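Glutathione S-transferase family protein (Populus trichocarpa, PDB 5F06) probably catalyses the conjugation of glutathione to electrophilic substrates RX, releasing a halide and a proton, as a Phi-class glutathione transferase. Local coordinates at residues A93-V96 against K97-E101; D160-S163 against L164-H168; T173-L176 against M177-P180; L56-D59 against D60-L63. All blocks are in the same frame, centred on the assembly; numbering follows the deposited sequence.

Contact 1 (A93-V96 against K97-E101); sequences AASV and KVWTE
S95 and W99 meet one turn apart on the long helix 90-120 of this glutathione transferase, and most of the contact follows the i to i+4 spacing. The backbone part is a run of four alpha-helical bonds, K97 N to A93 O, V98 N to A94 O, W99 N to S95 O and T100 N to V96 O. The last is the shortest at 2.9 Å, and its donor lies nearly along the C=O axis of V96.

The polar side-chain part runs through one water. It donates to S95 OG and accepts from W99 NE1 at 2.8 Å, lying in the plane of the indole at its edge. With OG anti to the backbone N (chi1 -174°), S95 reaches this water and also bonds to A158 O. S95 O stands at the same ring's edge, 3.2 Å from W99 CD1. The K97 chain bends at its last torsion, and NZ bonds S71 OG of the second subunit; A94 and V98 pack on Y72 and F64 of that subunit, which places this helix face at the dimer interface.

Apolar contact covers two spots. V98 CG1 lies over one indole face, offset toward the rim. A leucine in place of W99 would probably leave the water without its N-H donor and V98 CG1 without the flat face it lies on. V96 CG2 packs on S163, while V96 CG1 meets T100 CG2 at 4.0 Å.

Contact 2 (D160-S163 against L164-H168); sequences DFYS and LADLH
S163 and D166 form a capping box at the start of helix 164-167, with S163 as the N-cap residue. An S-x-x-D box at the start of this helix is a known feature of the glutathione transferase fold. S163 OG accepts from A165 N at 3.1 Å, a moderately bent bond. In return D166 OD2 accepts from S163 N at 3.0 Å, using the lone pair that points away from its other oxygen. The first helical bond, L167 N to S163 O, is almost straight at 171° and lies in the carbonyl plane. A chi1 of 83° sets OG between the backbone N and the carbonyl carbon of its own residue, which turns it back over the first turn.

Y162 adds a second layer. Its ring carbon CE1 comes 3.6 Å from D166 CB, ring and carboxylate being only 20° from coplanar as the two side chains run past each other in opposite directions. Farther along, Y162 OH lies 3.3 Å from L167 CB.

Outside the box, a water joins its two side chains to the incoming loop: it takes a bond from S163 OG and gives bonds to D166 OD2 and F161 O. The other carboxylate oxygen, D166 OD1, accepts from W194 NE1 and L157 N, so both ends of this buried group are held and its rotation is fixed.

The cap lies where the two domains meet: S163 and A165 pack on helix 90-120 of the helical domain, L164 on helix 66-76 and Y162 and L167 on helix 11-22 of the thioredoxin-like domain.

Contact 3 (T173-L176 against M177-P180); sequences TYYL and MKTP
A type I beta turn from L176 to T179 leads the chain out of helix 170-176, and L176 O accepts two bonds from T179: from N at 2.9 Å, well above the carbonyl plane, and from OG1 at 2.8 Å, in the plane and on a lone pair. The two donors thus approach one oxygen from different directions. T179 can do this because chi1 of 79° puts OG1 between its own backbone N and carbonyl carbon, while CG2 comes 3.5 Å from Y175 O. A valine at T179 would probably leave L176 O with the backbone donor alone and hold the turn less firmly.

At the first corner of the turn, M177 N still makes a helical bond to T173 O. K178 N instead bonds Y175 O, three residues back, from above the carbonyl plane.

The K178 chain then runs back beside two tyrosines. It lies alongside Y175, pointing the same way, with CD in the ring plane at the edge, and crosses Y174 obliquely. N212 OD1 accepts from K178 NZ and also bonds Y174 OH, while Y175 OH, bonded to M9 O and M211 O, ties this helix to the loop before the glutathione-binding T11. At the Y174 crossing, K178 CE stands 3.5 Å from ring carbon CE2.

Contact 4 (L56-D59 against D60-L63); sequences LEED and DLTL
E57 faces T62 across the beta hairpin of strands 55-58 and 61-64, a non-hydrogen-bonded pair with CA atoms 4.6 Å apart. From CB, chi1 of -79° sets E57 CG opposite the carbonyl carbon, and beyond it the chain is extended, lying beside T62 and pointing the same way. E57 CG passes 4.0 Å from T62 OG1. Beyond CD the carboxylate divides its work: OE1 bonds the hydroxyl of Y5, and OE2 receives a water that also donates to T62 OG1, spanning the two strands over the face that carries E57 and T62.

Two hydrogen-bonded pairs flank this one. L56 and L63 exchange both backbone bonds at 2.8 Å, and E58 with L61 closes a type II' turn over D59 and D60. D59 takes the positive phi (54°) that the first corner of such a turn requires. A further water gives bonds to D59 O and L61 O and takes one from T62 OG1, fastening the turn to the second strand.

L56, E58, L61 and L63 share the other face. L56 CD2 meets L63 CD1 at 4.1 Å, and both leucines pack on I69 of helix 66-76. From the same helix, K76 makes a salt bridge with E58 and Y72 a hydrogen bond, while L61 and L63 also touch A94 and V98 of the second subunit.

Contact 2 is the most buried of the four, and its capping box and water serve polar groups within the protein; contacts 1, 3 and 4 are only partly buried. Contacts 1 and 2 touch directly, V96 CG2 lying 3.5 Å from S163 CB, so the long helix backs the capping box. Contact 3 begins close by in sequence, on the next helix, yet remains about 6 Å from contact 2 at the nearest atoms and ends in the exposed K178 and P180. Contact 4 alone is beta structure, in the thioredoxin-like domain. Contacts 1 and 4 do not touch within the chain, but contact 1 of one subunit meets contact 4 of the other, A94 on L61 and V98 on L63.

Contact 1 (A93-V96 against K97-E101)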
ATOM      1  N   ALA A  93     -11.087   0.463 -13.812  1.00 14.44           N
ATOM      2  CA  ALA A  93      -9.755   0.032 -13.401  1.00 14.49           C
ATOM      3  C   ALA A  93      -9.083   1.084 -12.527  1.00 14.55           C
ATOM      4  O   ALA A  93      -8.351   0.756 -11.595  1.00 12.49           O
ATOM      5  CB  ALA A  93      -8.895  -0.273 -14.625  1.00 17.10           C
ATOM      6  N   ALA A  94      -9.344   2.351 -12.827  1.00 14.40           N
ATOM      7  CA  ALA A  94      -8.763   3.446 -12.064  1.00 13.64           C
ATOM      8  C   ALA A  94      -9.333   3.480 -10.650  1.00 13.73           C
ATOM      9  O   ALA A  94      -8.600   3.648  -9.678  1.00 11.60           O
ATOM     10  CB  ALA A  94      -9.006   4.767 -12.766  1.00 15.90           C
ATOM     11  N   SER A  95     -10.647   3.316 -10.545  1.00 16.64           N
ATOM     12  CA  SER A  95     -11.320   3.310  -9.254  1.00 16.15           C
ATOM     13  C   SER A  95     -10.822   2.165  -8.374  1.00 12.55           C
ATOM     14  O   SER A  95     -10.681   2.318  -7.161  1.00 12.21           O
ATOM     15  CB  SER A  95     -12.832   3.201  -9.447  1.00 15.70           C
ATOM     16  OG  SER A  95     -13.509   3.341  -8.214  1.00 14.84           O
ATOM     17  N   VAL A  96     -10.557   1.016  -8.984  1.00 12.04           N
ATOM     18  CA  VAL A  96     -10.012  -0.113  -8.244  1.00 10.45           C
ATOM     19  C   VAL A  96      -8.669   0.286  -7.639  1.00  9.99           C
ATOM     20  O   VAL A  96      -8.408  -0.005  -6.474  1.00 10.69           O
ATOM     21  CB  VAL A  96      -9.856  -1.366  -9.138  1.00 10.55           C
ATOM     22  CG1 VAL A  96      -9.057  -2.469  -8.423  1.00 10.53           C
ATOM     23  CG2 VAL A  96     -11.221  -1.890  -9.544  1.00 11.68           C
ATOM     24  N   LYS A  97      -7.833   0.977  -8.414  1.00 11.62           N
ATOM     25  CA  LYS A  97      -6.529   1.421  -7.919  1.00 14.23           C
ATOM     26  C   LYS A  97      -6.683   2.340  -6.709  1.00 13.17           C
ATOM     27  O   LYS A  97      -5.898   2.271  -5.759  1.00 12.52           O
ATOM     28  CB  LYS A  97      -5.741   2.140  -9.020  1.00 17.87           C
ATOM     29  CG  LYS A  97      -5.265   1.231 -10.138  1.00 21.94           C
ATOM     30  CD  LYS A  97      -4.393   1.971 -11.147  1.00 25.84           C
ATOM     31  CE  LYS A  97      -3.807   1.013 -12.176  1.00 27.15           C
ATOM     32  NZ  LYS A  97      -3.042  -0.098 -11.534  1.00 27.90           N
ATOM     33  N   VAL A  98      -7.697   3.200  -6.746  1.00 11.44           N
ATOM     34  CA  VAL A  98      -7.949   4.115  -5.641  1.00 11.72           C
ATOM     35  C   VAL A  98      -8.237   3.329  -4.368  1.00 11.20           C
ATOM     36  O   VAL A  98      -7.609   3.556  -3.333  1.00 11.14           O
ATOM     37  CB  VAL A  98      -9.126   5.066  -5.945  1.00 12.09           C
ATOM     38  CG1 VAL A  98      -9.520   5.867  -4.711  1.00 12.14           C
ATOM     39  CG2 VAL A  98      -8.761   6.009  -7.089  1.00 11.99           C
ATOM     40  N   TRP A  99      -9.165   2.382  -4.451  1.00 11.73           N
ATOM     41  CA  TRP A  99      -9.651   1.725  -3.252  1.00 11.49           C
ATOM     42  C   TRP A  99      -8.759   0.575  -2.787  1.00 11.13           C
ATOM     43  O   TRP A  99      -8.840   0.191  -1.621  1.00 10.60           O
ATOM     44  CB  TRP A  99     -11.094   1.269  -3.474  1.00 11.19           C
ATOM     45  CG  TRP A  99     -11.989   2.467  -3.509  1.00 11.38           C
ATOM     46  CD1 TRP A  99     -12.392   3.157  -4.615  1.00 11.23           C
ATOM     47  CD2 TRP A  99     -12.544   3.157  -2.381  1.00 12.54           C
ATOM     48  NE1 TRP A  99     -13.174   4.225  -4.246  1.00 12.65           N
ATOM     49  CE2 TRP A  99     -13.285   4.246  -2.883  1.00 13.32           C
ATOM     50  CE3 TRP A  99     -12.493   2.954  -1.000  1.00 12.96           C
ATOM     51  CZ2 TRP A  99     -13.973   5.124  -2.050  1.00 15.73           C
ATOM     52  CZ3 TRP A  99     -13.175   3.830  -0.175  1.00 12.68           C
ATOM     53  CH2 TRP A  99     -13.903   4.903  -0.702  1.00 14.43           C
ATOM     54  N   THR A 100      -7.883   0.060  -3.651  1.00 10.18           N
ATOM     55  CA  THR A 100      -6.843  -0.853  -3.164  1.00 10.76           C
ATOM     56  C   THR A 100      -5.824  -0.058  -2.358  1.00 10.76           C
ATOM     57  O   THR A 100      -5.263  -0.571  -1.388  1.00 11.94           O
ATOM     58  CB  THR A 100      -6.101  -1.628  -4.287  1.00 11.99           C
ATOM     59  OG1 THR A 100      -5.502  -0.722  -5.221  1.00 12.70           O
ATOM     60  CG2 THR A 100      -7.049  -2.577  -5.018  1.00 13.15           C
ATOM     61  N   GLU A 101      -5.591   1.193  -2.748  1.00  9.83           N
ATOM     62  CA  GLU A 101      -4.669   2.042  -2.006  1.00 10.70           C
ATOM     63  C   GLU A 101      -5.298   2.459  -0.685  1.00  9.30           C
ATOM     64  O   GLU A 101      -4.601   2.595   0.310  1.00  9.46           O
ATOM     65  CB  GLU A 101      -4.267   3.277  -2.811  1.00 11.10           C
ATOM     66  CG  GLU A 101      -3.238   2.991  -3.885  1.00 13.02           C
ATOM     67  CD  GLU A 101      -1.938   2.454  -3.313  1.00 14.64           C
ATOM     68  OE1 GLU A 101      -1.445   3.023  -2.316  1.00 13.42           O
ATOM     69  OE2 GLU A 101      -1.415   1.457  -3.856  1.00 15.23           O
TER
HETATM   70  O   HOH W   1     -13.576   5.929  -6.485  1.00 41.45           O

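Contact 2 (D160-S163 against L164-H168)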
ATOM      1  N   ASP A 160     -20.139  -0.603  -8.774  1.00 15.05           N
ATOM      2  CA  ASP A 160     -21.176  -1.632  -8.697  1.00 16.66           C
ATOM      3  C   ASP A 160     -20.663  -2.963  -9.247  1.00 17.48           C
ATOM      4  O   ASP A 160     -21.370  -3.670  -9.963  1.00 20.70           O
ATOM      5  CB  ASP A 160     -22.432  -1.180  -9.456  1.00 18.08           C
ATOM      6  CG  ASP A 160     -23.172  -0.059  -8.744  1.00 18.72           C
ATOM      7  OD1 ASP A 160     -23.309  -0.127  -7.503  1.00 18.62           O
ATOM      8  OD2 ASP A 160     -23.612   0.892  -9.422  1.00 19.25           O
ATOM      9  N   PHE A 161     -19.420  -3.288  -8.903  1.00 15.43           N
ATOM     10  CA  PHE A 161     -18.793  -4.552  -9.282  1.00 15.29           C
ATOM     11  C   PHE A 161     -17.807  -4.963  -8.201  1.00 14.13           C
ATOM     12  O   PHE A 161     -17.123  -4.115  -7.623  1.00 12.29           O
ATOM     13  CB  PHE A 161     -18.070  -4.425 -10.623  1.00 15.19           C
ATOM     14  CG  PHE A 161     -17.126  -3.258 -10.682  1.00 13.87           C
ATOM     15  CD1 PHE A 161     -15.819  -3.381 -10.234  1.00 12.96           C
ATOM     16  CD2 PHE A 161     -17.552  -2.028 -11.162  1.00 14.31           C
ATOM     17  CE1 PHE A 161     -14.957  -2.305 -10.275  1.00 12.56           C
ATOM     18  CE2 PHE A 161     -16.692  -0.950 -11.205  1.00 13.81           C
ATOM     19  CZ  PHE A 161     -15.394  -1.091 -10.760  1.00 13.01           C
ATOM     20  N   TYR A 162     -17.744  -6.259  -7.917  1.00 15.35           N
ATOM     21  CA  TYR A 162     -16.711  -6.791  -7.042  1.00 13.73           C
ATOM     22  C   TYR A 162     -15.350  -6.578  -7.701  1.00 12.47           C
ATOM     23  O   TYR A 162     -15.224  -6.708  -8.920  1.00 12.62           O
ATOM     24  CB  TYR A 162     -16.960  -8.271  -6.768  1.00 13.80           C
ATOM     25  CG  TYR A 162     -15.990  -8.911  -5.803  1.00 13.61           C
ATOM     26  CD1 TYR A 162     -16.036  -8.622  -4.446  1.00 13.18           C
ATOM     27  CD2 TYR A 162     -15.043  -9.825  -6.246  1.00 14.79           C
ATOM     28  CE1 TYR A 162     -15.162  -9.216  -3.561  1.00 13.84           C
ATOM     29  CE2 TYR A 162     -14.162 -10.423  -5.366  1.00 15.30           C
ATOM     30  CZ  TYR A 162     -14.225 -10.119  -4.027  1.00 15.64           C
ATOM     31  OH  TYR A 162     -13.349 -10.720  -3.153  1.00 15.65           O
ATOM     32  N   SER A 163     -14.340  -6.235  -6.907  1.00 11.81           N
ATOM     33  CA  SER A 163     -12.995  -6.033  -7.443  1.00 12.24           C
ATOM     34  C   SER A 163     -11.899  -6.416  -6.452  1.00 12.56           C
ATOM     35  O   SER A 163     -12.173  -6.823  -5.323  1.00 11.79           O
ATOM     36  CB  SER A 163     -12.807  -4.577  -7.864  1.00 11.84           C
ATOM     37  OG  SER A 163     -12.467  -3.770  -6.752  1.00 11.67           O
ATOM     38  N   LEU A 164     -10.655  -6.280  -6.895  1.00 11.09           N
ATOM     39  CA  LEU A 164      -9.492  -6.559  -6.061  1.00 10.57           C
ATOM     40  C   LEU A 164      -9.504  -5.712  -4.788  1.00 10.66           C
ATOM     41  O   LEU A 164      -9.000  -6.138  -3.746  1.00 10.39           O
ATOM     42  CB  LEU A 164      -8.206  -6.305  -6.852  1.00 10.35           C
ATOM     43  CG  LEU A 164      -6.911  -6.760  -6.179  1.00 10.81           C
ATOM     44  CD1 LEU A 164      -6.847  -8.281  -6.084  1.00 11.18           C
ATOM     45  CD2 LEU A 164      -5.716  -6.208  -6.943  1.00 11.46           C
ATOM     46  N   ALA A 165     -10.084  -4.517  -4.878  1.00  9.51           N
ATOM     47  CA  ALA A 165     -10.202  -3.623  -3.729  1.00  8.00           C
ATOM     48  C   ALA A 165     -10.953  -4.291  -2.583  1.00  9.59           C
ATOM     49  O   ALA A 165     -10.477  -4.301  -1.450  1.00  9.43           O
ATOM     50  CB  ALA A 165     -10.896  -2.324  -4.132  1.00  7.72           C
ATOM     51  N   ASP A 166     -12.125  -4.847  -2.878  1.00 10.09           N
ATOM     52  CA  ASP A 166     -12.908  -5.539  -1.860  1.00 10.38           C
ATOM     53  C   ASP A 166     -12.165  -6.772  -1.355  1.00 11.25           C
ATOM     54  O   ASP A 166     -12.073  -7.004  -0.148  1.00 12.03           O
ATOM     55  CB  ASP A 166     -14.272  -5.945  -2.413  1.00 10.65           C
ATOM     56  CG  ASP A 166     -14.960  -4.816  -3.147  1.00 10.29           C
ATOM     57  OD1 ASP A 166     -15.617  -3.981  -2.487  1.00  9.46           O
ATOM     58  OD2 ASP A 166     -14.835  -4.771  -4.391  1.00 10.99           O
ATOM     59  N   LEU A 167     -11.639  -7.551  -2.295  1.00  9.48           N
ATOM     60  CA  LEU A 167     -10.962  -8.807  -1.988  1.00 10.04           C
ATOM     61  C   LEU A 167      -9.886  -8.644  -0.920  1.00  9.52           C
ATOM     62  O   LEU A 167      -9.778  -9.468  -0.003  1.00  8.42           O
ATOM     63  CB  LEU A 167     -10.342  -9.392  -3.262  1.00  9.57           C
ATOM     64  CG  LEU A 167      -9.670 -10.763  -3.124  1.00  8.34           C
ATOM     65  CD1 LEU A 167      -9.817 -11.559  -4.410  1.00  8.91           C
ATOM     66  CD2 LEU A 167      -8.191 -10.653  -2.740  1.00  8.18           C
ATOM     67  N   HIS A 168      -9.089  -7.586  -1.032  1.00  8.92           N
ATOM     68  CA  HIS A 168      -7.977  -7.397  -0.112  1.00  9.31           C
ATOM     69  C   HIS A 168      -8.435  -7.249   1.337  1.00  9.47           C
ATOM     70  O   HIS A 168      -7.642  -7.452   2.252  1.00  9.84           O
ATOM     71  CB  HIS A 168      -7.138  -6.185  -0.523  1.00  8.81           C
ATOM     72  CG  HIS A 168      -6.245  -6.449  -1.690  1.00  8.16           C
ATOM     73  ND1 HIS A 168      -5.516  -5.459  -2.310  1.00  9.35           N
ATOM     74  CD2 HIS A 168      -5.960  -7.598  -2.350  1.00  8.27           C
ATOM     75  CE1 HIS A 168      -4.823  -5.984  -3.306  1.00  9.42           C
ATOM     76  NE2 HIS A 168      -5.074  -7.280  -3.352  1.00  8.71           N
TER
HETATM   77  O   HOH W   2     -15.191  -2.942  -6.029  1.00  9.18           O

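Contact 3 (T173-L176 against M177-P180)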
ATOM      1  N   THR A 173     -10.593  -8.922   8.020  1.00 11.99           N
ATOM      2  CA  THR A 173     -11.960  -8.689   8.444  1.00 12.23           C
ATOM      3  C   THR A 173     -12.560 -10.006   8.924  1.00 12.56           C
ATOM      4  O   THR A 173     -13.294 -10.030   9.909  1.00 13.14           O
ATOM      5  CB  THR A 173     -12.809  -8.078   7.321  1.00 11.15           C
ATOM      6  OG1 THR A 173     -12.152  -6.911   6.811  1.00 10.86           O
ATOM      7  CG2 THR A 173     -14.185  -7.680   7.843  1.00 12.24           C
ATOM      8  N   TYR A 174     -12.221 -11.106   8.255  1.00 12.00           N
ATOM      9  CA  TYR A 174     -12.746 -12.409   8.648  1.00 12.73           C
ATOM     10  C   TYR A 174     -12.407 -12.701  10.107  1.00 12.72           C
ATOM     11  O   TYR A 174     -13.248 -13.185  10.870  1.00 12.80           O
ATOM     12  CB  TYR A 174     -12.200 -13.523   7.747  1.00 14.01           C
ATOM     13  CG  TYR A 174     -12.811 -14.867   8.063  1.00 16.33           C
ATOM     14  CD1 TYR A 174     -14.146 -15.119   7.774  1.00 16.70           C
ATOM     15  CD2 TYR A 174     -12.069 -15.871   8.663  1.00 15.90           C
ATOM     16  CE1 TYR A 174     -14.720 -16.330   8.065  1.00 17.48           C
ATOM     17  CE2 TYR A 174     -12.641 -17.095   8.959  1.00 17.27           C
ATOM     18  CZ  TYR A 174     -13.966 -17.317   8.656  1.00 17.33           C
ATOM     19  OH  TYR A 174     -14.551 -18.528   8.946  1.00 17.68           O
ATOM     20  N   TYR A 175     -11.179 -12.387  10.502  1.00 12.16           N
ATOM     21  CA  TYR A 175     -10.757 -12.630  11.874  1.00 11.53           C
ATOM     22  C   TYR A 175     -11.334 -11.595  12.838  1.00 12.15           C
ATOM     23  O   TYR A 175     -11.668 -11.929  13.977  1.00 12.36           O
ATOM     24  CB  TYR A 175      -9.233 -12.649  11.964  1.00 12.88           C
ATOM     25  CG  TYR A 175      -8.595 -13.974  11.573  1.00 15.08           C
ATOM     26  CD1 TYR A 175      -9.251 -15.183  11.789  1.00 17.85           C
ATOM     27  CD2 TYR A 175      -7.331 -14.015  11.007  1.00 15.96           C
ATOM     28  CE1 TYR A 175      -8.672 -16.387  11.442  1.00 18.84           C
ATOM     29  CE2 TYR A 175      -6.742 -15.223  10.657  1.00 16.89           C
ATOM     30  CZ  TYR A 175      -7.420 -16.402  10.881  1.00 17.06           C
ATOM     31  OH  TYR A 175      -6.849 -17.608  10.545  1.00 16.73           O
ATOM     32  N   LEU A 176     -11.457 -10.347  12.389  1.00 13.50           N
ATOM     33  CA  LEU A 176     -12.085  -9.308  13.201  1.00 14.24           C
ATOM     34  C   LEU A 176     -13.491  -9.736  13.615  1.00 14.84           C
ATOM     35  O   LEU A 176     -13.909  -9.526  14.756  1.00 14.65           O
ATOM     36  CB  LEU A 176     -12.142  -7.982  12.438  1.00 12.86           C
ATOM     37  CG  LEU A 176     -12.815  -6.801  13.147  1.00 16.29           C
ATOM     38  CD1 LEU A 176     -11.793  -5.927  13.844  1.00 18.42           C
ATOM     39  CD2 LEU A 176     -13.644  -5.981  12.173  1.00 17.90           C
ATOM     40  N   MET A 177     -14.215 -10.356  12.691  1.00 13.74           N
ATOM     41  CA  MET A 177     -15.609 -10.710  12.941  1.00 13.53           C
ATOM     42  C   MET A 177     -15.742 -11.834  13.965  1.00 15.01           C
ATOM     43  O   MET A 177     -16.844 -12.128  14.428  1.00 14.99           O
ATOM     44  CB  MET A 177     -16.299 -11.100  11.633  1.00 12.39           C
ATOM     45  CG  MET A 177     -16.432  -9.941  10.646  1.00 11.57           C
ATOM     46  SD  MET A 177     -17.244  -8.485  11.334  1.00 15.52           S
ATOM     47  CE  MET A 177     -18.929  -9.076  11.442  1.00 15.06           C
ATOM     48  N   LYS A 178     -14.621 -12.453  14.323  1.00 16.81           N
ATOM     49  CA  LYS A 178     -14.608 -13.474  15.367  1.00 18.42           C
ATOM     50  C   LYS A 178     -14.446 -12.854  16.754  1.00 18.60           C
ATOM     51  O   LYS A 178     -14.612 -13.536  17.765  1.00 20.94           O
ATOM     52  CB  LYS A 178     -13.477 -14.477  15.124  1.00 18.23           C
ATOM     53  CG  LYS A 178     -13.575 -15.234  13.812  1.00 19.92           C
ATOM     54  CD  LYS A 178     -12.432 -16.226  13.682  1.00 21.70           C
ATOM     55  CE  LYS A 178     -12.577 -17.091  12.443  1.00 21.51           C
ATOM     56  NZ  LYS A 178     -13.735 -18.026  12.542  1.00 23.20           N
ATOM     57  N   THR A 179     -14.113 -11.565  16.791  1.00 14.94           N
ATOM     58  CA  THR A 179     -13.828 -10.864  18.040  1.00 14.24           C
ATOM     59  C   THR A 179     -14.962  -9.903  18.407  1.00 13.84           C
ATOM     60  O   THR A 179     -15.868  -9.669  17.604  1.00 13.87           O
ATOM     61  CB  THR A 179     -12.506 -10.060  17.948  1.00 14.18           C
ATOM     62  OG1 THR A 179     -12.724  -8.837  17.231  1.00 12.61           O
ATOM     63  CG2 THR A 179     -11.409 -10.871  17.260  1.00 13.34           C
ATOM     64  N   PRO A 180     -14.915  -9.334  19.622  1.00 14.43           N
ATOM     65  CA  PRO A 180     -15.920  -8.328  19.992  1.00 15.01           C
ATOM     66  C   PRO A 180     -15.889  -7.101  19.080  1.00 14.89           C
ATOM     67  O   PRO A 180     -16.896  -6.399  18.959  1.00 14.44           O
ATOM     68  CB  PRO A 180     -15.530  -7.950  21.423  1.00 15.46           C
ATOM     69  CG  PRO A 180     -14.796  -9.133  21.942  1.00 16.42           C
ATOM     70  CD  PRO A 180     -14.044  -9.678  20.762  1.00 15.19           C
TER

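Contact 4 (L56-D59 against D60-L63)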
ATOM      1  N   LEU A  56       5.845 -16.162  -3.585  1.00  9.04           N
ATOM      2  CA  LEU A  56       5.431 -16.880  -4.782  1.00  8.88           C
ATOM      3  C   LEU A  56       6.636 -17.198  -5.656  1.00  9.79           C
ATOM      4  O   LEU A  56       7.430 -16.313  -5.963  1.00 10.40           O
ATOM      5  CB  LEU A  56       4.420 -16.061  -5.586  1.00  8.81           C
ATOM      6  CG  LEU A  56       3.844 -16.742  -6.834  1.00 10.27           C
ATOM      7  CD1 LEU A  56       2.759 -17.727  -6.455  1.00 12.70           C
ATOM      8  CD2 LEU A  56       3.305 -15.719  -7.812  1.00 11.70           C
ATOM      9  N   GLU A  57       6.773 -18.465  -6.035  1.00 12.22           N
ATOM     10  CA  GLU A  57       7.718 -18.865  -7.073  1.00 13.95           C
ATOM     11  C   GLU A  57       6.935 -19.290  -8.306  1.00 13.89           C
ATOM     12  O   GLU A  57       6.098 -20.191  -8.245  1.00 15.04           O
ATOM     13  CB  GLU A  57       8.636 -20.007  -6.606  1.00 17.18           C
ATOM     14  CG  GLU A  57       9.787 -19.567  -5.703  1.00 16.89           C
ATOM     15  CD  GLU A  57      10.730 -20.710  -5.351  1.00 18.64           C
ATOM     16  OE1 GLU A  57      10.285 -21.880  -5.402  1.00 19.36           O
ATOM     17  OE2 GLU A  57      11.916 -20.441  -5.032  1.00 18.12           O
ATOM     18  N   GLU A  58       7.198 -18.612  -9.416  1.00 11.79           N
ATOM     19  CA  GLU A  58       6.645 -18.991 -10.707  1.00 12.70           C
ATOM     20  C   GLU A  58       7.799 -19.122 -11.682  1.00 14.40           C
ATOM     21  O   GLU A  58       8.283 -18.124 -12.220  1.00 13.81           O
ATOM     22  CB  GLU A  58       5.635 -17.957 -11.199  1.00 12.55           C
ATOM     23  CG  GLU A  58       4.925 -18.357 -12.480  1.00 15.34           C
ATOM     24  CD  GLU A  58       4.329 -17.176 -13.214  1.00 15.92           C
ATOM     25  OE1 GLU A  58       4.982 -16.115 -13.271  1.00 15.95           O
ATOM     26  OE2 GLU A  58       3.203 -17.308 -13.745  1.00 17.21           O
ATOM     27  N   ASP A  59       8.242 -20.359 -11.890  1.00 18.44           N
ATOM     28  CA  ASP A  59       9.448 -20.633 -12.656  1.00 25.90           C
ATOM     29  C   ASP A  59      10.619 -19.827 -12.080  1.00 23.80           C
ATOM     30  O   ASP A  59      10.954 -19.987 -10.906  1.00 22.46           O
ATOM     31  CB  ASP A  59       9.211 -20.328 -14.135  1.00 30.62           C
ATOM     32  CG  ASP A  59       8.034 -21.105 -14.702  1.00 33.01           C
ATOM     33  OD1 ASP A  59       7.965 -22.335 -14.478  1.00 33.24           O
ATOM     34  OD2 ASP A  59       7.170 -20.485 -15.353  1.00 33.93           O
ATOM     35  N   ASP A  60      11.229 -18.957 -12.883  1.00 21.79           N
ATOM     36  CA  ASP A  60      12.391 -18.190 -12.425  1.00 23.22           C
ATOM     37  C   ASP A  60      12.012 -16.868 -11.748  1.00 20.13           C
ATOM     38  O   ASP A  60      12.885 -16.112 -11.313  1.00 17.99           O
ATOM     39  CB  ASP A  60      13.332 -17.919 -13.602  1.00 28.88           C
ATOM     40  CG  ASP A  60      13.931 -19.191 -14.176  1.00 34.69           C
ATOM     41  OD1 ASP A  60      13.861 -20.241 -13.499  1.00 35.39           O
ATOM     42  OD2 ASP A  60      14.477 -19.145 -15.299  1.00 37.71           O
ATOM     43  N   LEU A  61      10.713 -16.594 -11.656  1.00 15.38           N
ATOM     44  CA  LEU A  61      10.229 -15.401 -10.967  1.00 14.52           C
ATOM     45  C   LEU A  61       9.912 -15.701  -9.509  1.00 12.58           C
ATOM     46  O   LEU A  61       9.306 -16.729  -9.199  1.00 12.94           O
ATOM     47  CB  LEU A  61       8.984 -14.849 -11.660  1.00 13.97           C
ATOM     48  CG  LEU A  61       8.408 -13.553 -11.081  1.00 14.77           C
ATOM     49  CD1 LEU A  61       9.396 -12.404 -11.236  1.00 15.96           C
ATOM     50  CD2 LEU A  61       7.081 -13.209 -11.749  1.00 15.97           C
ATOM     51  N   THR A  62      10.322 -14.795  -8.624  1.00 12.32           N
ATOM     52  CA  THR A  62      10.009 -14.886  -7.204  1.00 13.74           C
ATOM     53  C   THR A  62       9.438 -13.561  -6.700  1.00 13.18           C
ATOM     54  O   THR A  62      10.035 -12.501  -6.907  1.00 12.58           O
ATOM     55  CB  THR A  62      11.248 -15.255  -6.369  1.00 13.23           C
ATOM     56  OG1 THR A  62      11.867 -16.424  -6.921  1.00 14.11           O
ATOM     57  CG2 THR A  62      10.856 -15.525  -4.900  1.00 10.81           C
ATOM     58  N   LEU A  63       8.282 -13.637  -6.041  1.00  9.69           N
ATOM     59  CA  LEU A  63       7.594 -12.458  -5.515  1.00  8.82           C
ATOM     60  C   LEU A  63       7.282 -12.579  -4.028  1.00  8.18           C
ATOM     61  O   LEU A  63       7.164 -13.682  -3.485  1.00  8.49           O
ATOM     62  CB  LEU A  63       6.283 -12.216  -6.267  1.00  9.90           C
ATOM     63  CG  LEU A  63       6.329 -12.130  -7.790  1.00 11.50           C
ATOM     64  CD1 LEU A  63       4.916 -11.941  -8.324  1.00 12.33           C
ATOM     65  CD2 LEU A  63       7.231 -11.007  -8.253  1.00 13.56           C
TER
HETATM   66  O   HOH W   3      13.402 -18.077  -5.595  1.00 11.64           O
HETATM   67  O   HOH W   4      13.723 -20.974 -10.421  1.00 21.42           O
HETATM   68  O   HOH W   5      11.268 -18.899  -8.533  1.00 26.64           O